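Long-range contacts in thiol peroxidase (Aquifex aeolicus, PDB 2YZH), which probably reduces hydrogen peroxide and organic hydroperoxides to water and alcohols with electrons from thioredoxin, protecting the cell from oxidative stress: residues V48-D59 with G79-D88; V62-I73 with T155-V164. One frame throughout, in Å; residues are numbered along the deposited sequence.

Contact 1. Residues V48-D59 with G79-D88; sequences VVQVIITVPSLD and GVDVTVVSMD
Asp88 OD2 is gripped by two donors that come from opposite faces of its carboxylate. Leu58 N lies 2.7 Å from Asp88 OD2, on the syn side and 22° out of the plane. Ser86 OG reaches the same oxygen from above the plane. The other oxygen takes a hydroxyl: Ser57 OG donates to the syn lone pair of Asp88 OD1 over 2.6 Å. With donors on both oxygens, the carboxylate can hardly turn. Ser57 OG stands anti to its own N (chi1 175°), beside the carbonyl carbon, where it also accepts from Asp59 N in an ST turn. A water bridges Asp59 OD2 and Asp88 OD1, two like charges 4.4 Å apart; Asp59 OD1 forms a salt bridge with Arg95 of the second subunit.

Before these loops in the chain, strands 49-54 and 80-86 run parallel in register, the two strands of a beta-alpha-beta unit of the thioredoxin fold. Backbone bonds run from the weak Val49 N to Gly79 O pair up to Val55 N and Val85 O. On the face that carries Val49, the side chains of Val51 and Val82 lie side by side, Val51 CB 3.8 Å from Val82 CG2. Ile53 CD1 crosses to Val82 CG1 at 3.7 Å. This face lies under helices 61-73 and 160-170, while strands 135-139 and 106-109 flank the pair in the sheet.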
loop_
_atom_site.group_PDB
_atom_site.type_symbol
_atom_site.label_atom_id
_atom_site.label_comp_id
_atom_site.label_asym_id
_atom_site.label_seq_id
_atom_site.Cartn_x
_atom_site.Cartn_y
_atom_site.Cartn_z
ATOM N N VAL D 48 -20.585 21.767 6.583
ATOM C CA VAL D 48 -19.591 22.682 7.132
ATOM C C VAL D 48 -18.434 22.855 6.147
ATOM O O VAL D 48 -18.151 21.955 5.352
ATOM C CB VAL D 48 -19.029 22.138 8.472
ATOM C CG1 VAL D 48 -18.234 20.865 8.224
ATOM C CG2 VAL D 48 -18.167 23.191 9.152
ATOM N N VAL D 49 -17.769 24.006 6.190
ATOM C CA VAL D 49 -16.639 24.247 5.298
ATOM C C VAL D 49 -15.426 23.510 5.852
ATOM O O VAL D 49 -15.096 23.638 7.029
ATOM C CB VAL D 49 -16.319 25.757 5.171
ATOM C CG1 VAL D 49 -14.998 25.953 4.443
ATOM C CG2 VAL D 49 -17.431 26.453 4.399
ATOM N N GLN D 50 -14.762 22.736 5.004
ATOM C CA GLN D 50 -13.607 21.973 5.443
ATOM C C GLN D 50 -12.300 22.536 4.921
ATOM O O GLN D 50 -12.202 22.937 3.764
ATOM C CB GLN D 50 -13.714 20.521 4.974
ATOM C CG GLN D 50 -14.987 19.806 5.339
ATOM C CD GLN D 50 -14.990 18.384 4.811
ATOM O OE1 GLN D 50 -14.148 17.574 5.195
ATOM N NE2 GLN D 50 -15.929 18.078 3.922
ATOM N N VAL D 51 -11.295 22.557 5.785
ATOM C CA VAL D 51 -9.971 23.027 5.416
ATOM C C VAL D 51 -9.015 21.879 5.715
ATOM O O VAL D 51 -8.839 21.496 6.869
ATOM C CB VAL D 51 -9.547 24.266 6.233
ATOM C CG1 VAL D 51 -8.142 24.709 5.819
ATOM C CG2 VAL D 51 -10.546 25.394 6.016
ATOM N N ILE D 52 -8.421 21.325 4.665
ATOM C CA ILE D 52 -7.491 20.215 4.797
ATOM C C ILE D 52 -6.097 20.731 4.470
ATOM O O ILE D 52 -5.836 21.183 3.358
ATOM C CB ILE D 52 -7.873 19.077 3.835
ATOM C CG1 ILE D 52 -9.300 18.611 4.139
ATOM C CG2 ILE D 52 -6.891 17.923 3.965
ATOM C CD1 ILE D 52 -9.845 17.603 3.146
ATOM N N ILE D 53 -5.211 20.659 5.453
ATOM C CA ILE D 53 -3.847 21.142 5.314
ATOM C C ILE D 53 -2.884 19.964 5.360
ATOM O O ILE D 53 -2.803 19.268 6.368
ATOM C CB ILE D 53 -3.519 22.116 6.473
ATOM C CG1 ILE D 53 -4.531 23.269 6.464
ATOM C CG2 ILE D 53 -2.081 22.615 6.358
ATOM C CD1 ILE D 53 -4.537 24.119 7.725
ATOM N N THR D 54 -2.158 19.725 4.275
ATOM C CA THR D 54 -1.219 18.613 4.279
ATOM C C THR D 54 0.201 19.096 4.516
ATOM O O THR D 54 0.598 20.161 4.042
ATOM C CB THR D 54 -1.275 17.809 2.958
ATOM O OG1 THR D 54 -0.969 18.668 1.850
ATOM C CG2 THR D 54 -2.671 17.203 2.770
ATOM N N VAL D 55 0.950 18.322 5.289
ATOM C CA VAL D 55 2.335 18.648 5.585
ATOM C C VAL D 55 3.178 17.377 5.602
ATOM O O VAL D 55 2.675 16.277 5.842
ATOM C CB VAL D 55 2.494 19.370 6.964
ATOM C CG1 VAL D 55 1.631 20.626 7.004
ATOM C CG2 VAL D 55 2.124 18.428 8.110
ATOM N N PRO D 56 4.477 17.514 5.323
ATOM C CA PRO D 56 5.401 16.379 5.314
ATOM C C PRO D 56 5.478 15.701 6.684
ATOM O O PRO D 56 5.351 14.486 6.790
ATOM C CB PRO D 56 6.725 17.023 4.911
ATOM C CG PRO D 56 6.290 18.109 3.992
ATOM C CD PRO D 56 5.100 18.704 4.717
ATOM N N SER D 57 5.685 16.488 7.736
ATOM C CA SER D 57 5.778 15.924 9.079
ATOM C C SER D 57 5.761 16.975 10.176
ATOM O O SER D 57 6.505 17.958 10.122
ATOM C CB SER D 57 7.057 15.102 9.223
ATOM O OG SER D 57 7.210 14.637 10.557
ATOM N N LEU D 58 4.918 16.755 11.176
ATOM C CA LEU D 58 4.819 17.678 12.296
ATOM C C LEU D 58 6.095 17.667 13.133
ATOM O O LEU D 58 6.246 18.470 14.052
ATOM C CB LEU D 58 3.615 17.318 13.170
ATOM C CG LEU D 58 2.243 17.471 12.504
ATOM C CD1 LEU D 58 1.157 16.947 13.433
ATOM C CD2 LEU D 58 1.995 18.936 12.169
ATOM N N ASP D 59 7.014 16.756 12.825
ATOM C CA ASP D 59 8.271 16.684 13.563
ATOM C C ASP D 59 9.398 17.471 12.898
ATOM O O ASP D 59 10.578 17.240 13.171
ATOM C CB ASP D 59 8.703 15.231 13.766
ATOM C CG ASP D 59 8.017 14.586 14.956
ATOM O OD1 ASP D 59 7.818 15.287 15.972
ATOM O OD2 ASP D 59 7.689 13.383 14.887
ATOM N N GLY D 79 -18.458 27.649 11.862
ATOM C CA GLY D 79 -18.752 27.084 10.556
ATOM C C GLY D 79 -17.615 26.488 9.745
ATOM O O GLY D 79 -17.740 26.348 8.527
ATOM N N VAL D 80 -16.516 26.129 10.397
ATOM C CA VAL D 80 -15.385 25.545 9.684
ATOM C C VAL D 80 -14.780 24.379 10.458
ATOM O O VAL D 80 -14.844 24.329 11.686
ATOM C CB VAL D 80 -14.283 26.604 9.423
ATOM C CG1 VAL D 80 -13.579 26.959 10.726
ATOM C CG2 VAL D 80 -13.288 26.083 8.397
ATOM N N ASP D 81 -14.206 23.434 9.727
ATOM C CA ASP D 81 -13.571 22.270 10.332
ATOM C C ASP D 81 -12.191 22.163 9.692
ATOM O O ASP D 81 -12.074 21.821 8.516
ATOM C CB ASP D 81 -14.403 21.013 10.051
ATOM C CG ASP D 81 -13.799 19.769 10.657
ATOM O OD1 ASP D 81 -13.519 19.771 11.875
ATOM O OD2 ASP D 81 -13.605 18.783 9.917
ATOM N N VAL D 82 -11.154 22.471 10.467
ATOM C CA VAL D 82 -9.778 22.450 9.974
ATOM C C VAL D 82 -8.977 21.245 10.457
ATOM O O VAL D 82 -8.891 20.978 11.655
ATOM C CB VAL D 82 -9.033 23.746 10.393
ATOM C CG1 VAL D 82 -7.659 23.794 9.762
ATOM C CG2 VAL D 82 -9.846 24.960 9.983
ATOM N N THR D 83 -8.372 20.528 9.513
ATOM C CA THR D 83 -7.585 19.350 9.843
ATOM C C THR D 83 -6.212 19.395 9.181
ATOM O O THR D 83 -6.111 19.637 7.978
ATOM C CB THR D 83 -8.291 18.058 9.373
ATOM O OG1 THR D 83 -9.632 18.018 9.883
ATOM C CG2 THR D 83 -7.534 16.830 9.869
ATOM N N VAL D 84 -5.162 19.175 9.969
ATOM C CA VAL D 84 -3.792 19.131 9.448
ATOM C C VAL D 84 -3.476 17.647 9.272
ATOM O O VAL D 84 -3.550 16.884 10.233
ATOM C CB VAL D 84 -2.777 19.748 10.438
ATOM C CG1 VAL D 84 -1.359 19.589 9.896
ATOM C CG2 VAL D 84 -3.085 21.227 10.647
ATOM N N VAL D 85 -3.124 17.237 8.056
ATOM C CA VAL D 85 -2.854 15.826 7.780
ATOM C C VAL D 85 -1.430 15.521 7.330
ATOM O O VAL D 85 -0.868 16.238 6.505
ATOM C CB VAL D 85 -3.817 15.298 6.692
ATOM C CG1 VAL D 85 -3.572 13.808 6.440
ATOM C CG2 VAL D 85 -5.255 15.536 7.121
ATOM N N SER D 86 -0.861 14.446 7.865
ATOM C CA SER D 86 0.493 14.034 7.498
ATOM C C SER D 86 0.619 12.525 7.641
ATOM O O SER D 86 -0.313 11.849 8.093
ATOM C CB SER D 86 1.526 14.698 8.405
ATOM O OG SER D 86 1.563 14.044 9.661
ATOM N N MET D 87 1.777 11.996 7.264
ATOM C CA MET D 87 2.013 10.567 7.370
ATOM C C MET D 87 2.607 10.204 8.730
ATOM O O MET D 87 2.977 9.059 8.951
ATOM C CB MET D 87 2.949 10.090 6.253
ATOM C CG MET D 87 2.356 10.198 4.852
ATOM S SD MET D 87 0.780 9.326 4.708
ATOM C CE MET D 87 1.319 7.664 4.326
ATOM N N ASP D 88 2.706 11.176 9.633
ATOM C CA ASP D 88 3.235 10.918 10.979
ATOM C C ASP D 88 2.302 9.919 11.646
ATOM O O ASP D 88 1.101 9.955 11.398
ATOM C CB ASP D 88 3.203 12.181 11.847
ATOM C CG ASP D 88 4.116 13.276 11.344
ATOM O OD1 ASP D 88 5.333 13.032 11.241
ATOM O OD2 ASP D 88 3.611 14.381 11.066
HETATM O O HOH W 1 3.227 13.673 5.404
HETATM O O HOH W 2 6.996 11.619 12.809
#

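Contact 2. Residues V62-I73 with T155-V164; sequences VCETETKKFNEI and TEEPNYDEVV
Lys69 lays its aliphatic chain over one face of the Tyr160 ring. Lys69 CD sits 3.3 Å from the centroid of the Tyr160 ring, 17° off the normal, a CH-pi contact. Here two helices on one side of the thioredoxin-fold sheet meet: helix 61-73, which carries the predicted peroxidatic Cys63, and the start of helix 160-170. The axes of the segments 62-73 and 160-164 cross at -37°.

Tyr160 is a knob in a hole formed by Glu66, Lys69, Phe70 and Ile73. On the ring face opposite Lys69 lies Pro158 CG, offset toward the rim. The Tyr160 edge points at the face of Phe70 in a T-shaped pair, centroids 5.1 Å apart and planes at 61°. Val163 CG1 packs against Phe70 CE1 at 4.0 Å.

Glu157 OE1 is held twice. Lys69 NZ forms a salt bridge to Glu157 OE1 at 3.0 Å, using the syn lone pair of that oxygen. Tyr160 OH donates to the anti lone pair of Glu157 OE1 at 2.8 Å. The Lys69 chain bends at chi3, and NZ, still beside the rim of the Tyr160 ring, reaches Glu157 OE1. An alanine in place of Tyr160 is likely to open a gap between Lys69 and Pro158, leave the face of Phe70 without its edge partner and cost Glu157 OE1 one of its two donors.

Glu66 runs extended past Pro158, its CD 3.5 Å from Pro158 CD, and its OE1 forms a salt bridge with Arg134. The helix that bears Tyr160 begins at the N-cap Asn159. At the far end, Ile73 CD1 meets Val164 CG2 at 3.4 Å, tighter than usual for two carbons.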
loop_
_atom_site.group_PDB
_atom_site.type_symbol
_atom_site.label_atom_id
_atom_site.label_comp_id
_atom_site.label_asym_id
_atom_site.label_seq_id
_atom_site.Cartn_x
_atom_site.Cartn_y
_atom_site.Cartn_z
ATOM N N VAL D 62 9.443 23.608 9.988
ATOM C CA VAL D 62 8.520 24.300 9.095
ATOM C C VAL D 62 7.064 23.881 9.290
ATOM O O VAL D 62 6.172 24.727 9.355
ATOM C CB VAL D 62 8.909 24.089 7.617
ATOM C CG1 VAL D 62 7.887 24.753 6.701
ATOM C CG2 VAL D 62 10.295 24.673 7.370
ATOM N N CYS D 63 6.822 22.580 9.381
ATOM C CA CYS D 63 5.460 22.089 9.564
ATOM C C CYS D 63 4.906 22.495 10.935
ATOM O O CYS D 63 3.720 22.779 11.074
ATOM C CB CYS D 63 5.426 20.567 9.396
ATOM S SG CYS D 63 6.031 19.983 7.774
ATOM N N GLU D 64 5.767 22.520 11.948
ATOM C CA GLU D 64 5.336 22.906 13.287
ATOM C C GLU D 64 4.908 24.368 13.277
ATOM O O GLU D 64 3.880 24.729 13.851
ATOM C CB GLU D 64 6.467 22.695 14.296
ATOM C CG GLU D 64 6.769 21.234 14.570
ATOM C CD GLU D 64 7.919 21.039 15.540
ATOM O OE1 GLU D 64 8.204 19.875 15.897
ATOM O OE2 GLU D 64 8.537 22.046 15.943
ATOM N N THR D 65 5.700 25.202 12.610
ATOM C CA THR D 65 5.416 26.628 12.497
ATOM C C THR D 65 4.117 26.865 11.737
ATOM O O THR D 65 3.294 27.702 12.128
ATOM C CB THR D 65 6.564 27.358 11.760
ATOM O OG1 THR D 65 7.737 27.345 12.582
ATOM C CG2 THR D 65 6.177 28.793 11.446
ATOM N N GLU D 66 3.934 26.128 10.645
ATOM C CA GLU D 66 2.730 26.271 9.838
ATOM C C GLU D 66 1.492 25.906 10.658
ATOM O O GLU D 66 0.494 26.624 10.646
ATOM C CB GLU D 66 2.799 25.366 8.609
ATOM C CG GLU D 66 1.696 25.641 7.602
ATOM C CD GLU D 66 1.584 24.570 6.532
ATOM O OE1 GLU D 66 2.604 23.924 6.219
ATOM O OE2 GLU D 66 0.473 24.390 5.996
ATOM N N THR D 67 1.568 24.783 11.367
ATOM C CA THR D 67 0.453 24.313 12.183
ATOM C C THR D 67 0.107 25.272 13.324
ATOM O O THR D 67 -1.071 25.502 13.610
ATOM C CB THR D 67 0.748 22.919 12.764
ATOM O OG1 THR D 67 1.076 22.024 11.695
ATOM C CG2 THR D 67 -0.474 22.382 13.509
ATOM N N LYS D 68 1.119 25.829 13.979
ATOM C CA LYS D 68 0.860 26.773 15.063
ATOM C C LYS D 68 0.192 28.026 14.515
ATOM O O LYS D 68 -0.722 28.570 15.130
ATOM C CB LYS D 68 2.159 27.171 15.774
ATOM C CG LYS D 68 2.753 26.084 16.646
ATOM C CD LYS D 68 1.718 25.523 17.618
ATOM C CE LYS D 68 1.255 26.540 18.658
ATOM N NZ LYS D 68 2.236 26.706 19.774
ATOM N N LYS D 69 0.648 28.472 13.347
ATOM C CA LYS D 69 0.109 29.670 12.722
ATOM C C LYS D 69 -1.353 29.485 12.316
ATOM O O LYS D 69 -2.174 30.385 12.500
ATOM C CB LYS D 69 0.966 30.057 11.509
ATOM C CG LYS D 69 0.803 31.511 11.075
ATOM C CD LYS D 69 1.938 31.962 10.153
ATOM C CE LYS D 69 3.305 31.845 10.831
ATOM N NZ LYS D 69 4.433 32.269 9.943
ATOM N N PHE D 70 -1.686 28.323 11.765
ATOM C CA PHE D 70 -3.070 28.068 11.377
ATOM C C PHE D 70 -3.945 27.913 12.616
ATOM O O PHE D 70 -5.106 28.311 12.615
ATOM C CB PHE D 70 -3.172 26.818 10.501
ATOM C CG PHE D 70 -3.071 27.106 9.028
ATOM C CD1 PHE D 70 -3.996 27.942 8.410
ATOM C CD2 PHE D 70 -2.052 26.553 8.262
ATOM C CE1 PHE D 70 -3.908 28.226 7.049
ATOM C CE2 PHE D 70 -1.955 26.829 6.902
ATOM C CZ PHE D 70 -2.885 27.668 6.294
ATOM N N ASN D 71 -3.385 27.335 13.674
ATOM C CA ASN D 71 -4.129 27.156 14.916
ATOM C C ASN D 71 -4.518 28.529 15.466
ATOM O O ASN D 71 -5.621 28.720 15.984
ATOM C CB ASN D 71 -3.276 26.405 15.943
ATOM C CG ASN D 71 -4.040 26.092 17.220
ATOM O OD1 ASN D 71 -5.015 25.336 17.204
ATOM N ND2 ASN D 71 -3.605 26.680 18.333
ATOM N N GLU D 72 -3.606 29.487 15.333
ATOM C CA GLU D 72 -3.828 30.852 15.805
ATOM C C GLU D 72 -4.904 31.605 15.030
ATOM O O GLU D 72 -5.862 32.109 15.616
ATOM C CB GLU D 72 -2.532 31.655 15.718
ATOM C CG GLU D 72 -1.484 31.299 16.747
ATOM C CD GLU D 72 -0.155 31.970 16.459
ATOM O OE1 GLU D 72 -0.152 33.190 16.180
ATOM O OE2 GLU D 72 0.886 31.280 16.517
ATOM N N ILE D 73 -4.736 31.684 13.713
ATOM C CA ILE D 73 -5.664 32.415 12.855
ATOM C C ILE D 73 -7.059 31.823 12.678
ATOM O O ILE D 73 -7.975 32.521 12.239
ATOM C CB ILE D 73 -5.052 32.650 11.455
ATOM C CG1 ILE D 73 -4.716 31.313 10.794
ATOM C CG2 ILE D 73 -3.800 33.511 11.576
ATOM C CD1 ILE D 73 -4.067 31.457 9.428
ATOM N N THR D 155 10.215 23.275 1.567
ATOM C CA THR D 155 10.758 23.986 2.729
ATOM C C THR D 155 10.099 25.334 3.005
ATOM O O THR D 155 10.343 25.933 4.050
ATOM C CB THR D 155 12.281 24.248 2.612
ATOM O OG1 THR D 155 12.538 25.100 1.490
ATOM C CG2 THR D 155 13.045 22.943 2.462
ATOM N N GLU D 156 9.275 25.817 2.081
ATOM C CA GLU D 156 8.619 27.107 2.268
ATOM C C GLU D 156 7.254 26.984 2.943
ATOM O O GLU D 156 6.584 25.955 2.843
ATOM C CB GLU D 156 8.479 27.826 0.914
ATOM C CG GLU D 156 9.827 28.167 0.289
ATOM C CD GLU D 156 9.740 28.750 -1.114
ATOM O OE1 GLU D 156 8.633 28.829 -1.685
ATOM O OE2 GLU D 156 10.803 29.128 -1.651
ATOM N N GLU D 157 6.855 28.044 3.639
ATOM C CA GLU D 157 5.563 28.073 4.316
ATOM C C GLU D 157 4.517 28.505 3.298
ATOM O O GLU D 157 4.846 29.128 2.288
ATOM C CB GLU D 157 5.604 29.056 5.492
ATOM C CG GLU D 157 6.512 28.619 6.632
ATOM C CD GLU D 157 6.633 29.672 7.720
ATOM O OE1 GLU D 157 5.584 30.117 8.233
ATOM O OE2 GLU D 157 7.775 30.054 8.060
ATOM N N PRO D 158 3.240 28.172 3.535
ATOM C CA PRO D 158 2.201 28.568 2.582
ATOM C C PRO D 158 1.772 30.016 2.792
ATOM O O PRO D 158 2.266 30.688 3.698
ATOM C CB PRO D 158 1.071 27.596 2.893
ATOM C CG PRO D 158 1.169 27.472 4.374
ATOM C CD PRO D 158 2.673 27.334 4.609
ATOM N N ASN D 159 0.865 30.484 1.942
ATOM C CA ASN D 159 0.317 31.829 2.053
ATOM C C ASN D 159 -0.885 31.663 2.982
ATOM O O ASN D 159 -1.925 31.146 2.577
ATOM C CB ASN D 159 -0.154 32.333 0.690
ATOM C CG ASN D 159 -0.700 33.748 0.747
ATOM O OD1 ASN D 159 -1.462 34.099 1.650
ATOM N ND2 ASN D 159 -0.323 34.566 -0.230
ATOM N N TYR D 160 -0.732 32.095 4.229
ATOM C CA TYR D 160 -1.787 31.964 5.228
ATOM C C TYR D 160 -3.014 32.847 5.000
ATOM O O TYR D 160 -4.143 32.361 4.997
ATOM C CB TYR D 160 -1.200 32.245 6.611
ATOM C CG TYR D 160 -0.054 31.330 6.982
ATOM C CD1 TYR D 160 -0.290 30.055 7.506
ATOM C CD2 TYR D 160 1.268 31.738 6.813
ATOM C CE1 TYR D 160 0.768 29.211 7.855
ATOM C CE2 TYR D 160 2.332 30.902 7.156
ATOM C CZ TYR D 160 2.074 29.642 7.679
ATOM O OH TYR D 160 3.121 28.832 8.047
ATOM N N ASP D 161 -2.793 34.144 4.809
ATOM C CA ASP D 161 -3.888 35.087 4.606
ATOM C C ASP D 161 -4.852 34.674 3.501
ATOM O O ASP D 161 -6.067 34.777 3.662
ATOM C CB ASP D 161 -3.334 36.480 4.295
ATOM C CG ASP D 161 -2.469 37.021 5.413
ATOM O OD1 ASP D 161 -2.937 37.030 6.573
ATOM O OD2 ASP D 161 -1.323 37.437 5.129
ATOM N N GLU D 162 -4.306 34.216 2.380
ATOM C CA GLU D 162 -5.121 33.802 1.244
ATOM C C GLU D 162 -6.146 32.749 1.655
ATOM O O GLU D 162 -7.302 32.794 1.239
ATOM C CB GLU D 162 -4.223 33.257 0.128
ATOM C CG GLU D 162 -4.959 32.913 -1.155
ATOM C CD GLU D 162 -4.019 32.511 -2.276
ATOM O OE1 GLU D 162 -3.181 33.347 -2.682
ATOM O OE2 GLU D 162 -4.114 31.360 -2.750
ATOM N N VAL D 163 -5.714 31.803 2.478
ATOM C CA VAL D 163 -6.598 30.747 2.949
ATOM C C VAL D 163 -7.703 31.347 3.820
ATOM O O VAL D 163 -8.892 31.151 3.559
ATOM C CB VAL D 163 -5.812 29.701 3.769
ATOM C CG1 VAL D 163 -6.750 28.639 4.289
ATOM C CG2 VAL D 163 -4.720 29.070 2.907
ATOM N N VAL D 164 -7.299 32.085 4.850
ATOM C CA VAL D 164 -8.240 32.714 5.773
ATOM C C VAL D 164 -9.327 33.510 5.053
ATOM O O VAL D 164 -10.509 33.364 5.354
ATOM C CB VAL D 164 -7.510 33.659 6.750
ATOM C CG1 VAL D 164 -8.516 34.339 7.671
ATOM C CG2 VAL D 164 -6.494 32.876 7.562
#

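After four earlier strands the chain forms strand 49-54, then helix 61-73, then strand 80-86. Contact 1 closes this beta-alpha-beta crossover, a short loop with the helix as its connection. Contact 2 starts on that same helix and closes a much longer loop, 81 residues between its segments, to the start of the C-terminal helix. The segments alternate along the chain, so the two contacts cross. Helix 61-73 is their common element. Its inner side meets the sheet, where Ile53 CG2 comes within 3.1 Å of Glu66 OE2. Contact 2 ties the helix to the C-terminal helix on the same side of the sheet.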